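Side-chain contacts in Syntaxin1 (Monosiga brevicollis, PDB 2XHE), which probably acts as a membrane-anchored SNAP receptor that binds other SNARE proteins in vesicle transport and membrane fusion: residues Arg85-Glu88 with Lys89-Asp92; Glu40-Ala44 with Asp45-Arg49. One frame throughout, in Å; residues are numbered along the deposited sequence.

Interaction 1: Arg85-Glu88 with Lys89-Asp92; sequences RLNE and KLQD
Asn87 and Gln91 sit one turn apart on helix 80-116, whose place in the chain is consistent with the second helix of a syntaxin Habc bundle. Gln91 turns CG between its backbone N and carbonyl carbon (chi1 61°), which swings the chain back beside Asn87 O before it runs on extended. The two amides then stand with their planes 45° apart; Asn87 OD1 and Gln91 OE1 are 4.1 Å from each other, two acceptors that cannot bond to one another, and Asn87 ND2 is also 4.1 Å from Gln91 OE1. Asn87 instead sends ND2 to Asp218 OD1 in a weak hydrogen bond, while its OD1 lies against Leu90 CD1 at 3.9 Å. With an alanine at Asn87, Asp218 would probably lose this donor, and the methyl of Leu90 its neighbour on that side.

Leu86 and Leu90 form the buried side, Leu90 reaching Val67, Leu70 and His71 of helix 44-72. Their backbones are linked by a straight bond, Leu90 N to Leu86 O at 3.0 Å with 169° at the hydrogen; Lys89 N adds a weak one to the same oxygen. Lys89 sets CG 3.9 Å from Arg85 O, then stretches away fully extended, touching Leu70. The acidic groups one turn apart stay well separated: Glu88 OE2 lies 7.0 Å from Asp92 OD2.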
loop_
_atom_site.group_PDB
_atom_site.type_symbol
_atom_site.label_atom_id
_atom_site.label_comp_id
_atom_site.label_asym_id
_atom_site.label_seq_id
_atom_site.Cartn_x
_atom_site.Cartn_y
_atom_site.Cartn_z
ATOM N N ARG B 85 -39.730 -29.211 8.222
ATOM C CA ARG B 85 -38.523 -29.975 7.909
ATOM C C ARG B 85 -37.300 -29.060 7.809
ATOM O O ARG B 85 -36.183 -29.454 8.147
ATOM C CB ARG B 85 -38.704 -30.765 6.604
ATOM C CG ARG B 85 -39.706 -31.927 6.675
ATOM C CD ARG B 85 -39.035 -33.248 7.073
ATOM N NE ARG B 85 -39.985 -34.361 7.160
ATOM C CZ ARG B 85 -39.672 -35.599 7.546
ATOM N NH1 ARG B 85 -38.425 -35.903 7.887
ATOM N NH2 ARG B 85 -40.609 -36.538 7.593
ATOM N N LEU B 86 -37.521 -27.836 7.344
ATOM C CA LEU B 86 -36.448 -26.859 7.199
ATOM C C LEU B 86 -36.175 -26.117 8.505
ATOM O O LEU B 86 -35.035 -26.071 8.964
ATOM C CB LEU B 86 -36.762 -25.864 6.076
ATOM C CG LEU B 86 -36.803 -26.438 4.657
ATOM C CD1 LEU B 86 -37.006 -25.323 3.639
ATOM C CD2 LEU B 86 -35.539 -27.239 4.348
ATOM N N ASN B 87 -37.216 -25.542 9.103
ATOM C CA ASN B 87 -37.068 -24.849 10.380
ATOM C C ASN B 87 -36.392 -25.728 11.439
ATOM O O ASN B 87 -35.982 -25.241 12.489
ATOM C CB ASN B 87 -38.422 -24.350 10.889
ATOM C CG ASN B 87 -38.304 -23.077 11.719
ATOM O OD1 ASN B 87 -37.301 -22.363 11.654
ATOM N ND2 ASN B 87 -39.342 -22.781 12.496
ATOM N N GLU B 88 -36.277 -27.022 11.148
ATOM C CA GLU B 88 -35.632 -27.975 12.050
ATOM C C GLU B 88 -34.115 -27.915 11.884
ATOM O O GLU B 88 -33.364 -28.045 12.856
ATOM C CB GLU B 88 -36.133 -29.396 11.763
ATOM C CG GLU B 88 -35.861 -30.415 12.867
ATOM C CD GLU B 88 -36.924 -30.399 13.952
ATOM O OE1 GLU B 88 -37.713 -29.428 14.002
ATOM O OE2 GLU B 88 -36.976 -31.356 14.754
ATOM N N LYS B 89 -33.675 -27.733 10.640
ATOM C CA LYS B 89 -32.260 -27.548 10.330
ATOM C C LYS B 89 -31.807 -26.143 10.731
ATOM O O LYS B 89 -30.787 -25.977 11.400
ATOM C CB LYS B 89 -31.991 -27.764 8.833
ATOM C CG LYS B 89 -32.265 -29.167 8.301
ATOM C CD LYS B 89 -31.854 -29.302 6.827
ATOM C CE LYS B 89 -32.041 -30.733 6.316
ATOM N NZ LYS B 89 -31.572 -30.933 4.911
ATOM N N LEU B 90 -32.575 -25.138 10.313
ATOM C CA LEU B 90 -32.262 -23.743 10.605
ATOM C C LEU B 90 -31.890 -23.523 12.061
ATOM O O LEU B 90 -30.784 -23.080 12.361
ATOM C CB LEU B 90 -33.438 -22.830 10.260
ATOM C CG LEU B 90 -33.635 -22.368 8.819
ATOM C CD1 LEU B 90 -34.871 -21.490 8.740
ATOM C CD2 LEU B 90 -32.412 -21.619 8.320
ATOM N N GLN B 91 -32.815 -23.814 12.969
ATOM C CA GLN B 91 -32.571 -23.518 14.372
ATOM C C GLN B 91 -31.603 -24.522 14.963
ATOM O O GLN B 91 -31.265 -24.451 16.144
ATOM C CB GLN B 91 -33.873 -23.465 15.172
ATOM C CG GLN B 91 -34.664 -24.749 15.192
ATOM C CD GLN B 91 -36.098 -24.514 15.621
ATOM O OE1 GLN B 91 -36.603 -23.390 15.539
ATOM N NE2 GLN B 91 -36.764 -25.572 16.083
ATOM N N ASP B 92 -31.148 -25.450 14.129
ATOM C CA ASP B 92 -30.157 -26.428 14.548
ATOM C C ASP B 92 -28.765 -25.933 14.179
ATOM O O ASP B 92 -27.859 -25.915 15.012
ATOM C CB ASP B 92 -30.441 -27.793 13.921
ATOM C CG ASP B 92 -29.587 -28.896 14.515
ATOM O OD1 ASP B 92 -28.347 -28.733 14.561
ATOM O OD2 ASP B 92 -30.158 -29.928 14.932
#

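Interaction 2: Glu40-Ala44 with Asp45-Arg49; sequences EPFMA and DFFNR
Phe47 lays the CE2 corner of its ring against two side chains from the loop before the helix: Met43 CB at 3.8 Å and Phe42 CE2 at 3.9 Å. The Phe42 and Phe47 side chains cross at a slant, and Phe47 CE2 comes obliquely to the Phe42 ring, so this is apolar packing without a stack. Phe47 carries CG anti to its carbonyl carbon (chi1 -73°), which leans the ring back toward the start of the helix and brings Met43 O to the ring edge, near its plane. One face of the same ring takes Phe46 CD2.

Met43 is the N-cap residue of helix 44-72. Its side chain, bent at chi2 and again at chi3, runs alongside that of Phe46 in the same direction and puts CE 4.0 Å from Phe46 CD2. The sulfur makes a Met-aromatic contact: SD lies 5.5 Å from the Phe46 ring centroid, obliquely, 35° off the ring normal. Phe46 continues inward onto Arg136, Gln139 and Ile111, whereas Phe42 and Phe47 also meet side chains of another protein chain, Phe47 ring to ring with an aromatic one.

The backbone closes the first turn, with Phe47 N bonded to Met43 O at 3.1 Å (172° at the hydrogen) and Asn48 N to Ala44 O at 3.3 Å. Further on, Asp45 OD2 has a long salt bridge of 3.7 Å to Arg49 NH1, and Arg49 NH2 pairs with Asp107. A methionine at the N-cap has no side-chain oxygen to accept a helix N-H, so what it contributes here is thioether and methyl packing on the rings; the helix start is tied to the loop by apolar contact and the main-chain bond from Phe47 N to Met43 O.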
loop_
_atom_site.group_PDB
_atom_site.type_symbol
_atom_site.label_atom_id
_atom_site.label_comp_id
_atom_site.label_asym_id
_atom_site.label_seq_id
_atom_site.Cartn_x
_atom_site.Cartn_y
_atom_site.Cartn_z
ATOM N N GLU B 40 11.144 -28.553 24.087
ATOM C CA GLU B 40 9.999 -28.207 24.934
ATOM C C GLU B 40 8.808 -27.706 24.110
ATOM O O GLU B 40 8.985 -27.178 23.013
ATOM C CB GLU B 40 10.399 -27.161 25.983
ATOM C CG GLU B 40 11.459 -27.632 26.976
ATOM C CD GLU B 40 10.975 -28.762 27.873
ATOM O OE1 GLU B 40 9.747 -28.964 27.975
ATOM O OE2 GLU B 40 11.824 -29.446 28.482
ATOM N N PRO B 41 7.587 -27.866 24.645
ATOM C CA PRO B 41 6.352 -27.506 23.936
ATOM C C PRO B 41 6.340 -26.063 23.429
ATOM O O PRO B 41 6.391 -25.831 22.216
ATOM C CB PRO B 41 5.275 -27.684 25.009
ATOM C CG PRO B 41 5.843 -28.686 25.949
ATOM C CD PRO B 41 7.315 -28.416 25.983
ATOM N N PHE B 42 6.259 -25.117 24.360
ATOM C CA PHE B 42 6.174 -23.689 24.045
ATOM C C PHE B 42 4.747 -23.234 23.746
ATOM O O PHE B 42 4.271 -23.332 22.614
ATOM C CB PHE B 42 7.109 -23.300 22.898
ATOM C CG PHE B 42 7.010 -21.854 22.507
ATOM C CD1 PHE B 42 7.434 -20.858 23.373
ATOM C CD2 PHE B 42 6.488 -21.489 21.279
ATOM C CE1 PHE B 42 7.339 -19.529 23.024
ATOM C CE2 PHE B 42 6.392 -20.157 20.922
ATOM C CZ PHE B 42 6.819 -19.176 21.798
ATOM N N MET B 43 4.074 -22.747 24.784
ATOM C CA MET B 43 2.732 -22.194 24.663
ATOM C C MET B 43 1.745 -23.174 24.030
ATOM O O MET B 43 0.939 -22.808 23.173
ATOM C CB MET B 43 2.792 -20.887 23.883
ATOM C CG MET B 43 3.856 -19.943 24.413
ATOM S SD MET B 43 3.326 -18.227 24.385
ATOM C CE MET B 43 3.217 -17.965 22.630
ATOM N N ALA B 44 1.804 -24.420 24.483
ATOM C CA ALA B 44 0.972 -25.486 23.930
ATOM C C ALA B 44 -0.526 -25.190 24.004
ATOM O O ALA B 44 -1.246 -25.342 23.017
ATOM C CB ALA B 44 1.287 -26.810 24.601
ATOM N N ASP B 45 -1.003 -24.770 25.169
ATOM C CA ASP B 45 -2.425 -24.481 25.294
ATOM C C ASP B 45 -2.843 -23.337 24.384
ATOM O O ASP B 45 -3.917 -23.383 23.787
ATOM C CB ASP B 45 -2.822 -24.177 26.736
ATOM C CG ASP B 45 -4.323 -24.316 26.962
ATOM O OD1 ASP B 45 -5.048 -24.692 26.009
ATOM O OD2 ASP B 45 -4.782 -24.059 28.096
ATOM N N PHE B 46 -1.997 -22.310 24.282
ATOM C CA PHE B 46 -2.292 -21.155 23.433
ATOM C C PHE B 46 -2.487 -21.514 21.950
ATOM O O PHE B 46 -3.529 -21.202 21.359
ATOM C CB PHE B 46 -1.225 -20.069 23.593
ATOM C CG PHE B 46 -1.313 -18.978 22.561
ATOM C CD1 PHE B 46 -2.208 -17.933 22.712
ATOM C CD2 PHE B 46 -0.506 -19.004 21.435
ATOM C CE1 PHE B 46 -2.295 -16.932 21.763
ATOM C CE2 PHE B 46 -0.589 -18.010 20.485
ATOM C CZ PHE B 46 -1.484 -16.971 20.648
ATOM N N PHE B 47 -1.501 -22.168 21.343
ATOM C CA PHE B 47 -1.629 -22.529 19.929
ATOM C C PHE B 47 -2.827 -23.442 19.681
ATOM O O PHE B 47 -3.344 -23.531 18.558
ATOM C CB PHE B 47 -0.336 -23.129 19.390
ATOM C CG PHE B 47 0.748 -22.122 19.204
ATOM C CD1 PHE B 47 0.856 -21.417 18.013
ATOM C CD2 PHE B 47 1.642 -21.849 20.228
ATOM C CE1 PHE B 47 1.848 -20.480 17.837
ATOM C CE2 PHE B 47 2.637 -20.914 20.059
ATOM C CZ PHE B 47 2.742 -20.228 18.857
ATOM N N ASN B 48 -3.252 -24.106 20.754
ATOM C CA ASN B 48 -4.484 -24.870 20.796
ATOM C C ASN B 48 -5.718 -23.995 20.579
ATOM O O ASN B 48 -6.569 -24.297 19.734
ATOM C CB ASN B 48 -4.589 -25.512 22.165
ATOM C CG ASN B 48 -4.694 -27.005 22.102
ATOM O OD1 ASN B 48 -3.932 -27.668 21.393
ATOM N ND2 ASN B 48 -5.635 -27.555 22.865
ATOM N N ARG B 49 -5.825 -22.916 21.357
ATOM C CA ARG B 49 -6.974 -22.029 21.248
ATOM C C ARG B 49 -7.056 -21.422 19.853
ATOM O O ARG B 49 -8.142 -21.322 19.278
ATOM C CB ARG B 49 -6.933 -20.889 22.271
ATOM C CG ARG B 49 -6.296 -21.196 23.607
ATOM C CD ARG B 49 -6.730 -20.148 24.621
ATOM N NE ARG B 49 -8.071 -20.444 25.102
ATOM C CZ ARG B 49 -8.306 -21.124 26.220
ATOM N NH1 ARG B 49 -7.279 -21.529 26.959
ATOM N NH2 ARG B 49 -9.554 -21.387 26.609
#

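From the N terminus, interaction 2 comes first, where the loop after helix 5-9 runs into helix 44-72; it folds that loop onto the first turn of the helix. The chain then follows helix 44-72 to its far end, passes the short loop, and enters helix 80-116, where interaction 1 lies near the start. The two contacts are in series, neither nested nor crossing, and each is local, so neither closes a long loop. The centres of interactions 1 and 2 are about 37 Å apart, and the nearest atoms of interactions 1 and 2 about 21 Å. Helix 44-72 links the two: interaction 2 lies at its start, which packs on helices 80-116 and 131-171, and its far end receives Lys89 and Leu90 of interaction 1.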